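Virulence factor (Pectobacterium carotovorum, PDB 2W3Y) is an S-palmitoylated virulence factor of a Drosophila pathogen that binds to lipid vesicles and probably acts at membranes. Local coordinates at residues Y44-N50 and S260-F266; H175-Q179 and V269-Y275. Residues are numbered along the deposited sequence.

Contact 1 lies in the inner fold and is partly buried. Contact 2 is a buried patch farther out, its centre about 17 Å from the centre of the chain, against 9 Å for contact 1. The tip of its turn, Lys273 and Asn274, is exposed and takes no part. Strands 40-49 and 166-179, which carry the first segments, are neighbours in one sheet; strands 262-266 and 270-271 follow each other in the chain. Contact 1 rests on a backbone ladder with an aromatic cluster on one face; contact 2 has no backbone hydrogen bond between its segments and is built round Phe178. Asn50 ND2, 2.7 Å from Val269 O, and Tyr47 O, 2.8 Å from His175 N, tie them together.

Contact 1 of 2, residues Y44-N50 and S260-F266; sequences YQTYQFN and SYFDDIF
Residues 44-49 and 262-266 are extended and run parallel, with axes 4.7 Å apart at 11°. The register pairs Gln45 with Phe262, Thr46 with Asp263, through to Phe49 with Phe266. Backbone hydrogen bonds follow the parallel pattern: Phe262 N to Tyr44 O (3.3 Å), Thr46 N to Phe262 O (3.1 Å), Asp264 N to Thr46 O (3.2 Å), Gln48 N to Asp264 O (3.0 Å), Phe266 N to Gln48 O (2.7 Å) and Asn50 N to Phe266 O (2.7 Å). Gln45, Tyr47, Phe49, Phe262 and Phe266 share one face. There Phe266, chi1 m, turns its edge to the face of Tyr47, also m, in an offset edge-to-face pair (centroids 5.7 Å). Tyr47 OH donates to Gln45 OE1 (2.6 Å). Helices 125-134 and 142-159 cover this face. On the other, Asp263 forms a salt bridge with Arg64 of helix 57-81, and Thr46 and Tyr261 hydrogen-bond Glu68. The result is a parallel strand pair in a mixed sheet, Tyr47's side chain about 6 Å from bound palmitic acid.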
loop_
_atom_site.group_PDB
_atom_site.type_symbol
_atom_site.label_atom_id
_atom_site.label_comp_id
_atom_site.label_asym_id
_atom_site.label_seq_id
_atom_site.Cartn_x
_atom_site.Cartn_y
_atom_site.Cartn_z
ATOM N N TYR A 44 -4.833 1.613 3.835
ATOM C CA TYR A 44 -4.982 1.466 2.380
ATOM C C TYR A 44 -4.647 2.776 1.676
ATOM O O TYR A 44 -5.277 3.788 1.952
ATOM C CB TYR A 44 -6.409 1.035 2.039
ATOM C CG TYR A 44 -6.801 -0.342 2.518
ATOM C CD1 TYR A 44 -6.311 -1.494 1.873
ATOM C CD2 TYR A 44 -7.680 -0.501 3.582
ATOM C CE1 TYR A 44 -6.683 -2.762 2.283
ATOM C CE2 TYR A 44 -8.057 -1.795 4.014
ATOM C CZ TYR A 44 -7.536 -2.903 3.356
ATOM O OH TYR A 44 -7.905 -4.159 3.743
ATOM N N GLN A 45 -3.654 2.782 0.783
ATOM C CA GLN A 45 -3.178 4.054 0.208
ATOM C C GLN A 45 -2.874 3.990 -1.299
ATOM O O GLN A 45 -2.526 2.936 -1.834
ATOM C CB GLN A 45 -1.912 4.546 0.938
ATOM C CG GLN A 45 -1.975 4.451 2.456
ATOM C CD GLN A 45 -2.530 5.707 3.093
ATOM O OE1 GLN A 45 -1.833 6.718 3.167
ATOM N NE2 GLN A 45 -3.787 5.659 3.541
ATOM N N THR A 46 -3.015 5.130 -1.976
ATOM C CA THR A 46 -2.599 5.278 -3.381
ATOM C C THR A 46 -1.792 6.564 -3.517
ATOM O O THR A 46 -2.323 7.675 -3.344
ATOM C CB THR A 46 -3.807 5.338 -4.350
ATOM O OG1 THR A 46 -4.652 4.207 -4.138
ATOM C CG2 THR A 46 -3.335 5.310 -5.817
ATOM N N TYR A 47 -0.497 6.420 -3.789
ATOM C CA TYR A 47 0.363 7.586 -3.912
ATOM C C TYR A 47 0.764 7.785 -5.355
ATOM O O TYR A 47 1.330 6.891 -5.984
ATOM C CB TYR A 47 1.629 7.456 -3.071
ATOM C CG TYR A 47 1.389 7.236 -1.593
ATOM C CD1 TYR A 47 0.349 7.891 -0.924
ATOM C CD2 TYR A 47 2.215 6.378 -0.858
ATOM C CE1 TYR A 47 0.115 7.683 0.441
ATOM C CE2 TYR A 47 1.997 6.175 0.517
ATOM C CZ TYR A 47 0.949 6.837 1.155
ATOM O OH TYR A 47 0.719 6.657 2.507
ATOM N N GLN A 48 0.482 8.964 -5.874
ATOM C CA GLN A 48 1.029 9.340 -7.168
ATOM C C GLN A 48 2.067 10.424 -6.981
ATOM O O GLN A 48 1.795 11.441 -6.347
ATOM C CB GLN A 48 -0.069 9.789 -8.128
ATOM C CG GLN A 48 0.501 10.118 -9.507
ATOM C CD GLN A 48 -0.550 10.565 -10.501
ATOM O OE1 GLN A 48 -1.715 10.162 -10.423
ATOM N NE2 GLN A 48 -0.142 11.410 -11.446
ATOM N N PHE A 49 3.258 10.203 -7.527
ATOM C CA PHE A 49 4.340 11.161 -7.401
ATOM C C PHE A 49 4.486 11.949 -8.688
ATOM O O PHE A 49 4.964 11.421 -9.686
ATOM C CB PHE A 49 5.661 10.470 -7.014
ATOM C CG PHE A 49 5.576 9.704 -5.732
ATOM C CD1 PHE A 49 5.245 10.351 -4.534
ATOM C CD2 PHE A 49 5.789 8.324 -5.721
ATOM C CE1 PHE A 49 5.156 9.632 -3.324
ATOM C CE2 PHE A 49 5.700 7.602 -4.529
ATOM C CZ PHE A 49 5.383 8.252 -3.335
ATOM N N ASN A 50 4.032 13.204 -8.634
ATOM C CA ASN A 50 4.023 14.155 -9.762
ATOM C C ASN A 50 2.898 13.915 -10.753
ATOM O O ASN A 50 2.535 12.782 -11.023
ATOM C CB ASN A 50 5.377 14.189 -10.489
ATOM C CG ASN A 50 6.518 14.593 -9.581
ATOM O OD1 ASN A 50 6.395 15.532 -8.799
ATOM N ND2 ASN A 50 7.645 13.887 -9.691
ATOM N N SER A 260 -9.466 3.848 6.608
ATOM C CA SER A 260 -8.017 4.107 6.539
ATOM C C SER A 260 -7.486 4.558 5.165
ATOM O O SER A 260 -6.272 4.592 4.957
ATOM C CB SER A 260 -7.237 2.852 6.967
ATOM O OG SER A 260 -7.408 1.797 6.015
ATOM N N TYR A 261 -8.370 4.885 4.231
ATOM C CA TYR A 261 -7.948 5.173 2.850
ATOM C C TYR A 261 -7.544 6.624 2.628
ATOM O O TYR A 261 -8.186 7.530 3.145
ATOM C CB TYR A 261 -9.067 4.817 1.859
ATOM C CG TYR A 261 -8.765 5.171 0.411
ATOM C CD1 TYR A 261 -7.959 4.350 -0.379
ATOM C CD2 TYR A 261 -9.306 6.330 -0.172
ATOM C CE1 TYR A 261 -7.690 4.676 -1.733
ATOM C CE2 TYR A 261 -9.044 6.659 -1.498
ATOM C CZ TYR A 261 -8.246 5.835 -2.272
ATOM O OH TYR A 261 -8.012 6.181 -3.580
ATOM N N PHE A 262 -6.480 6.819 1.850
ATOM C CA PHE A 262 -6.051 8.134 1.378
ATOM C C PHE A 262 -5.425 7.976 -0.004
ATOM O O PHE A 262 -4.742 6.988 -0.271
ATOM C CB PHE A 262 -5.024 8.745 2.338
ATOM C CG PHE A 262 -4.508 10.113 1.914
ATOM C CD1 PHE A 262 -5.261 11.264 2.154
ATOM C CD2 PHE A 262 -3.266 10.241 1.288
ATOM C CE1 PHE A 262 -4.781 12.536 1.764
ATOM C CE2 PHE A 262 -2.772 11.508 0.902
ATOM C CZ PHE A 262 -3.536 12.650 1.132
ATOM N N ASP A 263 -5.662 8.951 -0.872
ATOM C CA ASP A 263 -4.934 9.054 -2.130
ATOM C C ASP A 263 -4.530 10.498 -2.354
ATOM O O ASP A 263 -5.183 11.413 -1.857
ATOM C CB ASP A 263 -5.781 8.575 -3.307
ATOM C CG ASP A 263 -6.905 9.547 -3.638
ATOM O OD1 ASP A 263 -7.888 9.573 -2.872
ATOM O OD2 ASP A 263 -6.798 10.286 -4.648
ATOM N N ASP A 264 -3.451 10.705 -3.109
ATOM C CA ASP A 264 -3.044 12.047 -3.485
ATOM C C ASP A 264 -2.113 11.999 -4.685
ATOM O O ASP A 264 -1.517 10.952 -4.992
ATOM C CB ASP A 264 -2.359 12.755 -2.301
ATOM C CG ASP A 264 -2.520 14.288 -2.342
ATOM O OD1 ASP A 264 -3.212 14.822 -3.259
ATOM O OD2 ASP A 264 -1.943 14.959 -1.450
ATOM N N ILE A 265 -2.054 13.120 -5.400
ATOM C CA ILE A 265 -0.976 13.393 -6.340
ATOM C C ILE A 265 -0.038 14.360 -5.646
ATOM O O ILE A 265 -0.377 15.532 -5.405
ATOM C CB ILE A 265 -1.483 13.962 -7.714
ATOM C CG1 ILE A 265 -2.412 12.947 -8.389
ATOM C CG2 ILE A 265 -0.301 14.305 -8.629
ATOM C CD1 ILE A 265 -3.260 13.502 -9.531
ATOM N N PHE A 266 1.138 13.862 -5.278
ATOM C CA PHE A 266 2.134 14.690 -4.621
ATOM C C PHE A 266 2.897 15.469 -5.688
ATOM O O PHE A 266 3.230 14.915 -6.740
ATOM C CB PHE A 266 3.099 13.827 -3.817
ATOM C CG PHE A 266 2.478 13.183 -2.615
ATOM C CD1 PHE A 266 2.294 13.902 -1.440
ATOM C CD2 PHE A 266 2.068 11.856 -2.663
ATOM C CE1 PHE A 266 1.729 13.311 -0.322
ATOM C CE2 PHE A 266 1.500 11.242 -1.542
ATOM C CZ PHE A 266 1.330 11.969 -0.376
#

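Contact 2 of 2, residues H175-Q179 and V269-Y275; sequences HDLFQ and VKPNKNY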
loop_
_atom_site.group_PDB
_atom_site.type_symbol
_atom_site.label_atom_id
_atom_site.label_comp_id
_atom_site.label_asym_id
_atom_site.label_seq_id
_atom_site.Cartn_x
_atom_site.Cartn_y
_atom_site.Cartn_z
ATOM N N HIS A 175 2.679 5.416 -7.893
ATOM C CA HIS A 175 2.564 5.710 -9.313
ATOM C C HIS A 175 3.607 6.785 -9.586
ATOM O O HIS A 175 3.400 7.968 -9.292
ATOM C CB HIS A 175 1.083 6.058 -9.658
ATOM C CG HIS A 175 0.146 4.942 -9.314
ATOM N ND1 HIS A 175 -0.174 3.936 -10.203
ATOM C CD2 HIS A 175 -0.409 4.585 -8.129
ATOM C CE1 HIS A 175 -0.939 3.047 -9.602
ATOM N NE2 HIS A 175 -1.087 3.409 -8.338
ATOM N N ASP A 176 4.778 6.323 -10.045
ATOM C CA ASP A 176 5.971 7.153 -10.190
ATOM C C ASP A 176 6.044 7.790 -11.560
ATOM O O ASP A 176 6.086 7.088 -12.560
ATOM C CB ASP A 176 7.273 6.349 -10.029
ATOM C CG ASP A 176 7.316 5.498 -8.774
ATOM O OD1 ASP A 176 6.565 5.761 -7.812
ATOM O OD2 ASP A 176 8.118 4.545 -8.779
ATOM N N LEU A 177 6.101 9.120 -11.582
ATOM C CA LEU A 177 6.325 9.888 -12.819
ATOM C C LEU A 177 7.593 10.689 -12.660
ATOM O O LEU A 177 7.564 11.819 -12.192
ATOM C CB LEU A 177 5.117 10.791 -13.125
ATOM C CG LEU A 177 4.040 9.772 -13.471
ATOM C CD1 LEU A 177 2.829 9.782 -12.538
ATOM C CD2 LEU A 177 3.729 9.708 -14.970
ATOM N N PHE A 178 8.710 10.065 -13.012
ATOM C CA PHE A 178 10.032 10.610 -12.792
ATOM C C PHE A 178 10.800 10.588 -14.107
ATOM O O PHE A 178 10.490 9.797 -15.010
ATOM C CB PHE A 178 10.818 9.739 -11.789
ATOM C CG PHE A 178 10.277 9.756 -10.378
ATOM C CD1 PHE A 178 9.983 10.966 -9.731
ATOM C CD2 PHE A 178 10.102 8.565 -9.682
ATOM C CE1 PHE A 178 9.497 10.984 -8.418
ATOM C CE2 PHE A 178 9.621 8.571 -8.367
ATOM C CZ PHE A 178 9.313 9.787 -7.740
ATOM N N GLN A 179 11.838 11.412 -14.181
ATOM C CA GLN A 179 12.738 11.455 -15.337
ATOM C C GLN A 179 13.794 10.354 -15.315
ATOM O O GLN A 179 14.469 10.152 -14.287
ATOM C CB GLN A 179 13.461 12.795 -15.377
ATOM C CG GLN A 179 12.652 13.953 -15.876
ATOM C CD GLN A 179 13.401 15.261 -15.715
ATOM O OE1 GLN A 179 14.323 15.557 -16.474
ATOM N NE2 GLN A 179 13.025 16.041 -14.706
ATOM N N VAL A 269 8.148 16.106 -6.621
ATOM C CA VAL A 269 8.801 14.911 -6.054
ATOM C C VAL A 269 9.934 14.377 -6.945
ATOM O O VAL A 269 9.804 14.322 -8.166
ATOM C CB VAL A 269 7.752 13.783 -5.777
ATOM C CG1 VAL A 269 8.373 12.575 -5.017
ATOM C CG2 VAL A 269 6.576 14.344 -4.992
ATOM N N LYS A 270 11.043 13.968 -6.325
ATOM C CA LYS A 270 12.088 13.253 -7.053
ATOM C C LYS A 270 12.507 11.976 -6.320
ATOM O O LYS A 270 12.276 11.865 -5.116
ATOM C CB LYS A 270 13.287 14.173 -7.342
ATOM C CG LYS A 270 14.027 14.712 -6.121
ATOM C CD LYS A 270 15.431 15.160 -6.530
ATOM C CE LYS A 270 15.845 16.463 -5.840
ATOM N NZ LYS A 270 16.256 16.316 -4.408
ATOM N N PRO A 271 13.120 11.003 -7.040
ATOM C CA PRO A 271 13.609 9.795 -6.375
ATOM C C PRO A 271 14.764 10.118 -5.414
ATOM O O PRO A 271 15.497 11.096 -5.621
ATOM C CB PRO A 271 14.118 8.923 -7.542
ATOM C CG PRO A 271 13.531 9.534 -8.786
ATOM C CD PRO A 271 13.421 10.982 -8.486
ATOM N N ASN A 272 14.889 9.336 -4.349
ATOM C CA ASN A 272 16.061 9.443 -3.478
ATOM C C ASN A 272 17.120 8.413 -3.892
ATOM O O ASN A 272 16.931 7.683 -4.875
ATOM C CB ASN A 272 15.660 9.363 -1.983
ATOM C CG ASN A 272 15.295 7.952 -1.509
ATOM O OD1 ASN A 272 15.487 6.942 -2.204
ATOM N ND2 ASN A 272 14.771 7.881 -0.284
ATOM N N LYS A 273 18.223 8.345 -3.145
ATOM C CA LYS A 273 19.330 7.468 -3.512
ATOM C C LYS A 273 19.029 5.964 -3.346
ATOM O O LYS A 273 19.840 5.149 -3.736
ATOM C CB LYS A 273 20.592 7.851 -2.723
ATOM C CG LYS A 273 20.541 7.404 -1.262
ATOM C CD LYS A 273 21.759 7.879 -0.492
ATOM C CE LYS A 273 21.592 7.608 0.984
ATOM N NZ LYS A 273 22.417 8.560 1.801
ATOM N N ASN A 274 17.889 5.596 -2.761
ATOM C CA ASN A 274 17.519 4.188 -2.640
ATOM C C ASN A 274 16.583 3.733 -3.748
ATOM O O ASN A 274 16.230 2.561 -3.818
ATOM C CB ASN A 274 16.863 3.891 -1.292
ATOM C CG ASN A 274 17.713 4.328 -0.103
ATOM O OD1 ASN A 274 17.174 4.759 0.925
ATOM N ND2 ASN A 274 19.025 4.225 -0.233
ATOM N N TYR A 275 16.166 4.669 -4.595
ATOM C CA TYR A 275 15.207 4.381 -5.654
ATOM C C TYR A 275 15.869 3.525 -6.724
ATOM O O TYR A 275 17.006 3.787 -7.137
ATOM C CB TYR A 275 14.651 5.689 -6.248
ATOM C CG TYR A 275 13.533 5.491 -7.247
ATOM C CD1 TYR A 275 12.207 5.461 -6.836
ATOM C CD2 TYR A 275 13.813 5.328 -8.611
ATOM C CE1 TYR A 275 11.171 5.267 -7.758
ATOM C CE2 TYR A 275 12.789 5.133 -9.543
ATOM C CZ TYR A 275 11.476 5.115 -9.111
ATOM O OH TYR A 275 10.462 4.919 -10.029
#
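The ring of Phe178 is the bump in this contact. Val269, Pro271 and Tyr275 form part of the hollow. Pro271 covers one face of the ring: its CG lies 3.8 Å from the ring centroid, 17° off the ring normal, in a CH-pi contact. Val269 lies near the ring's edge, where Val269 O and CG1 are 3.4 Å and 3.9 Å from Phe178 CE1. Tyr275 forms another wall. The edge of Phe178 points at the face of Tyr275 in a T-shaped pair, with planes at 87° and centroids 5.3 Å apart. A type I turn from Asn272 to Tyr275 brings the tyrosine back toward the strand. It is closed by Tyr275 N to Asn272 O (3.1 Å), and Asn272 OD1 adds an Asx turn by accepting from Asn274 N (2.8 Å). At the tip of the Tyr275 side chain, OH donates to Asp176 OD2 (2.7 Å), an oxygen that also forms a salt bridge with Arg190. Phe178 also touches Phe49 of strand 40-49, Phe186 of strand 185-198 and Val136 of strand 136-137. Segment 269-275 thus packs against the end of strand 166-179, while strand 270-271 pairs antiparallel with strand 136-137.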